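Local structure of glucokinase (Streptomyces griseus, 3VGL) at the interface of chains A and B. The protein phosphorylates D-glucose to glucose 6-phosphate with ATP, as a zinc-containing glucokinase of the ROK family. Sequence-based numbering; all coordinates share one arbitrary frame. Chains: chain A/B, Glucokinase.

The interface of chains A and B. Residues chain A 164-165, 178, 186, 190; chain B 163-166, 172.
The loop that carries A:Gly164 and A:Leu165, the loop residue A:Tyr178 that follows the 3-10 helix 175-177, and the flank of helix 181-194 of chain A meet the loop of chain B that runs from B:Asp163 through B:Leu166 to B:Gln172. At the crossing of the two loops A:Gly164 and B:Gly164 form an antiparallel beta bridge, their CA atoms 4.1 Å apart. Beside it the phenol hydroxyl OH of A:Tyr178 donates a hydrogen bond of 2.7 Å to the carbonyl O of B:Asp163. This oxygen lies in the plane of the tyrosine ring, at its edge, and the donor approaches almost along the C=O axis (164°). OH of A:Tyr178 in turn accepts a nearly straight hydrogen bond from the backbone N-H of A:Leu165 (N to OH 3.0 Å), so the tyrosine ties its own loop to that of the partner.

A:Leu165, with CG anti to its carbonyl carbon (chi1 -76°), sends its CD2 branch into the partner, 3.5 Å from CG of B:Leu166 and 3.3 Å from the carbonyl O of B:Gly164. The side chain of B:Gln172 runs at about a right angle to this leucine and reaches tip to tip toward A:Arg186, whose chain bends at chi3 (88°). Their guanidinium and amide planes are almost perpendicular. As modelled, NH2 of A:Arg186 faces NE2 of B:Gln172 at 2.9 Å, a pairing of two donors. An amide turned end for end would offer its oxygen instead, so its orientation is doubtful. Water 1, in the guanidinium plane, links NH2 of A:Arg186 to the amide end of B:Gln172, touching both OE1 and NE2, and this link holds whichever way the amide is turned. A:Gln190, one helical turn farther on, is poorly ordered.

The patch is part of a two-fold symmetric interface, consistent with the reported, possibly tetrameric, homooligomer. B:Leu166 and B:Gln172 belong to the zinc-binding loop, which B:His157, B:Cys167, B:Cys169 and B:Cys174 anchor to the zinc beside the glucose site.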
# COMPACT_ATOMS: atom_id res chain seq x y z
N GLY A 164 6.82 2.02 -1.02
CA GLY A 164 6.49 3.05 -2.03
C GLY A 164 7.68 3.69 -2.74
O GLY A 164 8.74 3.11 -2.87
N LEU A 165 7.47 4.92 -3.19
CA LEU A 165 8.46 5.61 -4.03
C LEU A 165 9.82 5.76 -3.37
O LEU A 165 9.90 6.07 -2.19
CB LEU A 165 7.92 7.02 -4.32
CG LEU A 165 6.80 7.07 -5.36
CD1 LEU A 165 6.14 8.46 -5.30
CD2 LEU A 165 7.35 6.75 -6.79
N TYR A 178 5.19 12.17 -1.99
CA TYR A 178 3.76 12.29 -2.35
C TYR A 178 3.23 13.69 -2.14
O TYR A 178 2.26 14.09 -2.79
CB TYR A 178 2.92 11.28 -1.54
CG TYR A 178 3.38 9.86 -1.80
CD1 TYR A 178 2.90 9.16 -2.90
CD2 TYR A 178 4.37 9.29 -1.01
CE1 TYR A 178 3.35 7.86 -3.18
CE2 TYR A 178 4.83 7.99 -1.27
CZ TYR A 178 4.32 7.31 -2.36
OH TYR A 178 4.74 6.02 -2.69
N ARG A 186 5.50 16.42 -10.64
CA ARG A 186 5.34 15.06 -11.12
C ARG A 186 3.91 14.74 -11.53
O ARG A 186 3.67 14.16 -12.60
CB ARG A 186 5.89 14.03 -10.13
CG ARG A 186 6.41 12.81 -10.88
CD ARG A 186 6.89 11.74 -9.95
NE ARG A 186 5.74 10.93 -9.63
CZ ARG A 186 5.12 10.93 -8.48
NH1 ARG A 186 5.58 11.67 -7.47
NH2 ARG A 186 4.07 10.14 -8.33
N GLN A 190 2.69 13.83 -15.35
CA GLN A 190 1.93 12.59 -15.58
C GLN A 190 0.62 12.89 -16.33
O GLN A 190 0.30 12.22 -17.31
CB GLN A 190 1.58 11.89 -14.26
CG GLN A 190 2.71 11.12 -13.56
CD GLN A 190 2.27 10.42 -12.24
OE1 GLN A 190 1.25 10.76 -11.63
NE2 GLN A 190 3.08 9.46 -11.80
N ASP B 163 0.38 3.32 -5.94
CA ASP B 163 1.24 4.48 -5.72
C ASP B 163 2.67 4.07 -5.33
O ASP B 163 3.36 4.84 -4.67
CB ASP B 163 0.62 5.47 -4.71
CG ASP B 163 -0.77 5.89 -5.12
OD1 ASP B 163 -0.88 6.63 -6.13
OD2 ASP B 163 -1.75 5.48 -4.44
N GLY B 164 3.10 2.90 -5.80
CA GLY B 164 4.45 2.37 -5.49
C GLY B 164 5.58 2.88 -6.38
O GLY B 164 5.53 3.96 -6.93
N LEU B 165 6.62 2.06 -6.49
CA LEU B 165 7.85 2.47 -7.18
C LEU B 165 7.63 2.89 -8.63
O LEU B 165 6.88 2.25 -9.34
CB LEU B 165 8.81 1.28 -7.18
CG LEU B 165 9.48 1.01 -5.83
CD1 LEU B 165 10.13 -0.39 -5.88
CD2 LEU B 165 10.53 2.11 -5.50
N LEU B 166 8.33 3.93 -9.08
CA LEU B 166 8.33 4.30 -10.49
C LEU B 166 8.87 3.19 -11.37
O LEU B 166 9.93 2.63 -11.07
CB LEU B 166 9.16 5.57 -10.70
CG LEU B 166 8.70 6.85 -10.02
CD1 LEU B 166 9.83 7.87 -10.13
CD2 LEU B 166 7.43 7.38 -10.66
N GLN B 172 3.36 3.43 -11.80
CA GLN B 172 3.92 3.17 -10.47
C GLN B 172 3.44 1.85 -9.93
O GLN B 172 2.28 1.45 -10.13
CB GLN B 172 3.44 4.25 -9.49
CG GLN B 172 4.19 5.56 -9.59
CD GLN B 172 3.63 6.59 -8.66
OE1 GLN B 172 3.77 6.49 -7.41
NE2 GLN B 172 2.98 7.60 -9.22
O HOH W 1 2.17 8.68 -6.27